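Local coordinates for MlnE (PDB 5D2E), which carries an N-terminal NADP-binding, B-type ketoreductase that probably reduces beta-keto groups of the growing polyketide on the macrolactin assembly line, at residues Cys207-Phe220 / Cys241-Arg253. Numbering follows the deposited sequence.
Sequences CKAAELKSMFDEPF and CFTCYEPRHYYKR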
loop_
_atom_site.group_PDB
_atom_site.type_symbol
_atom_site.label_atom_id
_atom_site.label_comp_id
_atom_site.label_asym_id
_atom_site.label_seq_id
_atom_site.Cartn_x
_atom_site.Cartn_y
_atom_site.Cartn_z
ATOM N N CYS A 207 3.903 -0.055 16.973
ATOM C CA CYS A 207 4.657 -0.293 15.761
ATOM C C CYS A 207 5.003 1.009 15.083
ATOM O O CYS A 207 4.133 1.848 14.830
ATOM C CB CYS A 207 3.873 -1.163 14.810
ATOM S SG CYS A 207 3.526 -2.830 15.339
ATOM N N LYS A 208 6.276 1.193 14.774
ATOM C CA LYS A 208 6.738 2.404 14.098
ATOM C C LYS A 208 7.527 2.059 12.888
ATOM O O LYS A 208 8.161 1.008 12.860
ATOM C CB LYS A 208 7.584 3.223 15.058
ATOM C CG LYS A 208 6.817 3.489 16.340
ATOM C CD LYS A 208 7.309 4.648 17.190
ATOM C CE LYS A 208 8.341 4.247 18.227
ATOM N NZ LYS A 208 8.729 5.456 19.012
ATOM N N ALA A 209 7.535 2.960 11.886
ATOM C CA ALA A 209 8.259 2.726 10.628
ATOM C C ALA A 209 9.094 3.952 10.298
ATOM O O ALA A 209 8.662 5.072 10.551
ATOM C CB ALA A 209 7.328 2.402 9.486
ATOM N N ALA A 210 10.325 3.754 9.843
ATOM C CA ALA A 210 11.216 4.894 9.604
ATOM C C ALA A 210 12.037 4.618 8.312
ATOM O O ALA A 210 12.648 3.565 8.172
ATOM C CB ALA A 210 12.107 5.165 10.777
ATOM N N GLU A 211 11.971 5.566 7.385
ATOM C CA GLU A 211 12.724 5.555 6.180
ATOM C C GLU A 211 14.036 6.294 6.472
ATOM O O GLU A 211 14.071 7.382 7.132
ATOM C CB GLU A 211 11.961 6.274 5.061
ATOM C CG GLU A 211 12.750 6.400 3.776
ATOM C CD GLU A 211 11.962 7.017 2.618
ATOM O OE1 GLU A 211 10.796 6.762 2.574
ATOM O OE2 GLU A 211 12.511 7.660 1.726
ATOM N N LEU A 212 15.107 5.649 6.102
ATOM C CA LEU A 212 16.446 6.225 6.273
ATOM C C LEU A 212 16.920 6.669 4.892
ATOM O O LEU A 212 17.486 5.867 4.119
ATOM C CB LEU A 212 17.406 5.212 6.923
ATOM C CG LEU A 212 16.921 4.563 8.226
ATOM C CD1 LEU A 212 17.772 3.375 8.597
ATOM C CD2 LEU A 212 16.881 5.563 9.347
ATOM N N LYS A 213 16.676 7.934 4.566
ATOM C CA LYS A 213 16.984 8.419 3.218
ATOM C C LYS A 213 18.319 9.163 3.162
ATOM O O LYS A 213 18.451 10.250 3.716
ATOM C CB LYS A 213 15.885 9.324 2.674
ATOM C CG LYS A 213 16.134 9.695 1.219
ATOM C CD LYS A 213 14.972 10.218 0.438
ATOM C CE LYS A 213 14.330 11.413 1.028
ATOM N NZ LYS A 213 13.081 11.669 0.174
ATOM N N SER A 214 19.283 8.553 2.509
ATOM C CA SER A 214 20.521 9.226 2.155
ATOM C C SER A 214 20.264 10.275 1.075
ATOM O O SER A 214 19.618 10.003 0.097
ATOM C CB SER A 214 21.472 8.215 1.570
ATOM O OG SER A 214 21.869 7.435 2.665
ATOM N N MET A 215 20.856 11.432 1.227
ATOM C CA MET A 215 20.790 12.461 0.205
ATOM C C MET A 215 22.143 12.548 -0.547
ATOM O O MET A 215 23.186 12.117 -0.011
ATOM C CB MET A 215 20.482 13.781 0.892
ATOM C CG MET A 215 19.154 13.813 1.656
ATOM S SD MET A 215 17.737 13.382 0.698
ATOM C CE MET A 215 17.381 14.955 -0.132
ATOM N N PHE A 216 22.184 13.163 -1.710
ATOM C CA PHE A 216 23.473 13.315 -2.414
ATOM C C PHE A 216 24.373 14.185 -1.530
ATOM O O PHE A 216 23.940 15.166 -0.915
ATOM C CB PHE A 216 23.309 13.967 -3.783
ATOM C CG PHE A 216 22.458 13.193 -4.735
ATOM C CD1 PHE A 216 22.663 11.823 -4.966
ATOM C CD2 PHE A 216 21.426 13.834 -5.435
ATOM C CE1 PHE A 216 21.831 11.118 -5.839
ATOM C CE2 PHE A 216 20.637 13.140 -6.332
ATOM C CZ PHE A 216 20.834 11.782 -6.531
ATOM N N ASP A 217 25.612 13.801 -1.347
ATOM C CA ASP A 217 26.436 14.554 -0.368
ATOM C C ASP A 217 25.935 14.585 1.085
ATOM O O ASP A 217 26.351 15.439 1.859
ATOM C CB ASP A 217 26.590 16.018 -0.837
ATOM C CG ASP A 217 27.223 16.106 -2.215
ATOM O OD1 ASP A 217 28.224 15.375 -2.460
ATOM O OD2 ASP A 217 26.708 16.872 -3.059
ATOM N N GLU A 218 25.063 13.680 1.491
ATOM C CA GLU A 218 24.680 13.666 2.908
ATOM C C GLU A 218 24.218 12.222 3.172
ATOM O O GLU A 218 23.000 11.969 3.315
ATOM C CB GLU A 218 23.627 14.742 3.121
ATOM C CG GLU A 218 23.238 15.035 4.540
ATOM C CD GLU A 218 22.952 16.501 4.784
ATOM O OE1 GLU A 218 21.883 17.068 4.387
ATOM O OE2 GLU A 218 23.812 17.101 5.440
ATOM N N PRO A 219 25.180 11.269 3.159
ATOM C CA PRO A 219 24.862 9.852 3.383
ATOM C C PRO A 219 24.425 9.578 4.798
ATOM O O PRO A 219 24.741 10.338 5.690
ATOM C CB PRO A 219 26.165 9.126 3.093
ATOM C CG PRO A 219 27.219 10.154 3.358
ATOM C CD PRO A 219 26.632 11.464 2.936
ATOM N N PHE A 220 23.537 8.585 4.954
ATOM C CA PHE A 220 23.227 8.039 6.267
ATOM C C PHE A 220 24.350 7.139 6.717
ATOM O O PHE A 220 24.508 6.073 6.232
ATOM C CB PHE A 220 21.971 7.190 6.250
ATOM C CG PHE A 220 20.871 7.802 6.979
ATOM C CD1 PHE A 220 20.771 7.639 8.346
ATOM C CD2 PHE A 220 19.927 8.524 6.334
ATOM C CE1 PHE A 220 19.764 8.269 9.087
ATOM C CE2 PHE A 220 18.920 9.151 7.065
ATOM C CZ PHE A 220 18.833 9.050 8.420
ATOM N N CYS A 241 2.428 6.405 12.878
ATOM C CA CYS A 241 3.322 5.278 12.487
ATOM C C CYS A 241 4.682 5.692 11.882
ATOM O O CYS A 241 5.682 5.153 12.262
ATOM C CB CYS A 241 2.629 4.278 11.512
ATOM S SG CYS A 241 3.535 2.710 11.215
ATOM N N PHE A 242 4.692 6.622 10.922
ATOM C CA PHE A 242 5.734 6.670 9.961
ATOM C C PHE A 242 6.471 7.994 10.002
ATOM O O PHE A 242 5.867 9.053 10.123
ATOM C CB PHE A 242 5.158 6.357 8.536
ATOM C CG PHE A 242 6.124 6.571 7.432
ATOM C CD1 PHE A 242 7.150 5.663 7.199
ATOM C CD2 PHE A 242 6.067 7.722 6.636
ATOM C CE1 PHE A 242 8.102 5.911 6.211
ATOM C CE2 PHE A 242 6.994 7.933 5.618
ATOM C CZ PHE A 242 8.012 7.032 5.421
ATOM N N THR A 243 7.797 7.927 9.841
ATOM C CA THR A 243 8.623 9.128 9.666
ATOM C C THR A 243 9.629 8.875 8.566
ATOM O O THR A 243 10.230 7.783 8.504
ATOM C CB THR A 243 9.341 9.471 10.964
ATOM O OG1 THR A 243 8.411 9.544 12.029
ATOM C CG2 THR A 243 10.067 10.771 10.903
ATOM N N CYS A 244 9.880 9.883 7.725
ATOM C CA CYS A 244 10.978 9.784 6.784
ATOM C C CYS A 244 12.101 10.672 7.294
ATOM O O CYS A 244 11.891 11.890 7.509
ATOM C CB CYS A 244 10.545 10.215 5.412
ATOM S SG CYS A 244 11.930 10.221 4.214
ATOM N N TYR A 245 13.262 10.055 7.527
ATOM C CA TYR A 245 14.442 10.729 8.041
ATOM C C TYR A 245 15.457 10.955 6.975
ATOM O O TYR A 245 15.769 10.059 6.197
ATOM C CB TYR A 245 15.100 9.869 9.128
ATOM C CG TYR A 245 14.301 9.777 10.397
ATOM C CD1 TYR A 245 14.399 10.734 11.397
ATOM C CD2 TYR A 245 13.419 8.720 10.593
ATOM C CE1 TYR A 245 13.615 10.655 12.550
ATOM C CE2 TYR A 245 12.644 8.625 11.753
ATOM C CZ TYR A 245 12.756 9.589 12.709
ATOM O OH TYR A 245 12.014 9.442 13.811
ATOM N N GLU A 246 15.917 12.195 6.871
ATOM C CA GLU A 246 17.170 12.470 6.175
ATOM C C GLU A 246 18.161 12.688 7.301
ATOM O O GLU A 246 17.758 12.874 8.445
ATOM C CB GLU A 246 17.025 13.739 5.313
ATOM C CG GLU A 246 16.102 13.546 4.128
ATOM C CD GLU A 246 15.756 14.803 3.371
ATOM O OE1 GLU A 246 16.397 15.816 3.631
ATOM O OE2 GLU A 246 14.877 14.718 2.503
ATOM N N PRO A 247 19.452 12.801 6.980
ATOM C CA PRO A 247 20.395 13.027 8.082
ATOM C C PRO A 247 20.205 14.309 8.884
ATOM O O PRO A 247 20.364 14.283 10.099
ATOM C CB PRO A 247 21.737 12.978 7.376
ATOM C CG PRO A 247 21.473 12.078 6.189
ATOM C CD PRO A 247 20.140 12.551 5.704
ATOM N N ARG A 248 19.715 15.380 8.265
ATOM C CA ARG A 248 19.513 16.671 8.999
ATOM C C ARG A 248 18.054 17.145 9.242
ATOM O O ARG A 248 17.803 18.103 9.937
ATOM C CB ARG A 248 20.302 17.761 8.258
ATOM C CG ARG A 248 21.803 17.522 8.325
ATOM C CD ARG A 248 22.598 18.753 7.891
ATOM N NE ARG A 248 23.933 18.524 8.418
ATOM C CZ ARG A 248 24.474 19.101 9.502
ATOM N NH1 ARG A 248 23.866 20.063 10.189
ATOM N NH2 ARG A 248 25.687 18.730 9.858
ATOM N N HIS A 249 17.107 16.448 8.642
ATOM C CA HIS A 249 15.690 16.825 8.634
ATOM C C HIS A 249 14.838 15.554 8.627
ATOM O O HIS A 249 15.274 14.534 8.157
ATOM C CB HIS A 249 15.350 17.605 7.390
ATOM C CG HIS A 249 16.057 18.920 7.282
ATOM N ND1 HIS A 249 17.262 19.066 6.621
ATOM C CD2 HIS A 249 15.758 20.131 7.810
ATOM C CE1 HIS A 249 17.645 20.334 6.716
ATOM N NE2 HIS A 249 16.743 20.993 7.423
ATOM N N TYR A 250 13.622 15.646 9.150
ATOM C CA TYR A 250 12.693 14.572 9.037
ATOM C C TYR A 250 11.302 15.109 8.738
ATOM O O TYR A 250 10.986 16.291 8.983
ATOM C CB TYR A 250 12.711 13.670 10.263
ATOM C CG TYR A 250 12.216 14.286 11.569
ATOM C CD1 TYR A 250 13.090 14.960 12.409
ATOM C CD2 TYR A 250 10.875 14.223 11.917
ATOM C CE1 TYR A 250 12.636 15.522 13.590
ATOM C CE2 TYR A 250 10.402 14.797 13.084
ATOM C CZ TYR A 250 11.309 15.436 13.917
ATOM O OH TYR A 250 10.865 15.991 15.076
ATOM N N TYR A 251 10.469 14.237 8.206
ATOM C CA TYR A 251 9.115 14.642 7.886
ATOM C C TYR A 251 8.079 13.541 8.114
ATOM O O TYR A 251 8.363 12.320 7.998
ATOM C CB TYR A 251 9.035 15.314 6.498
ATOM C CG TYR A 251 10.016 14.851 5.486
ATOM C CD1 TYR A 251 11.318 15.336 5.433
ATOM C CD2 TYR A 251 9.637 13.894 4.533
ATOM C CE1 TYR A 251 12.253 14.840 4.504
ATOM C CE2 TYR A 251 10.561 13.377 3.559
ATOM C CZ TYR A 251 11.874 13.845 3.549
ATOM O OH TYR A 251 12.711 13.285 2.572
ATOM N N LYS A 252 6.899 14.006 8.513
ATOM C CA LYS A 252 5.774 13.186 8.772
ATOM C C LYS A 252 4.594 13.646 7.920
ATOM O O LYS A 252 4.548 14.786 7.479
ATOM C CB LYS A 252 5.388 13.372 10.228
ATOM C CG LYS A 252 6.315 12.719 11.229
ATOM C CD LYS A 252 5.559 12.584 12.541
ATOM C CE LYS A 252 6.201 11.584 13.461
ATOM N NZ LYS A 252 7.573 12.076 13.755
ATOM N N ARG A 253 3.635 12.755 7.745
ATOM C CA ARG A 253 2.549 13.013 6.837
ATOM C C ARG A 253 1.195 12.643 7.442
ATOM O O ARG A 253 1.102 11.695 8.227
ATOM C CB ARG A 253 2.711 12.298 5.514
ATOM C CG ARG A 253 2.502 10.811 5.619
ATOM C CD ARG A 253 2.556 10.100 4.296
ATOM N NE ARG A 253 2.954 8.710 4.470
ATOM C CZ ARG A 253 3.494 7.961 3.514
ATOM N NH1 ARG A 253 3.674 8.438 2.278
ATOM N NH2 ARG A 253 3.883 6.732 3.800
HETATM O O HOH W 1 8.360 6.917 12.972
#
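Five backbone hydrogen bonds lace strand 207-214 to the parallel strand 242-245, from Ala-209 N on Cys-241 O (2.9 Å) to Lys-213 N on Tyr-245 O (2.8 Å). On one face small Ala-210 leaves room for Tyr-245, whose CE2 edge lies 3.6 Å from Ala-210 CB. On the other, Glu-211 runs extended, CG anti to the backbone N (chi1 175°), so that the sulfur of Cys-244 lies over one face of its carboxylate (SG to CD 3.6 Å), which also meets the edge of the Phe-242 ring. This buried carboxylate is satisfied by Asn-179 and, weakly, Tyr-177, on neighbouring strand 171-180.

Beyond the strand ends, the rigid ring of Pro-247 puts its CG 4.3 Å from the centroid of the Phe-220 ring, an off-centre CH-pi contact. The flexible thioether of Met-215 bends back over the carboxylate of Glu-246, SD to CD 3.6 Å, while Tyr-251 OH donates to Glu-246 OE2 (2.6 Å). Closing the type II turn that starts at Met-215, Glu-218 meets Arg-248 in a salt bridge, OE2 to NE 3.3 Å.

Ser-214 OG accepts the amide of Phe-220, which helix 222-233 covers together with Tyr-245; Glu-232 bonds the tyrosine hydroxyl. Here the parallel sheet of the ketoreductase's Rossmann-like structural subdomain passes over to antiparallel pairing, strand 249-257 in turn lying against strand 35-46, away from the NADP site.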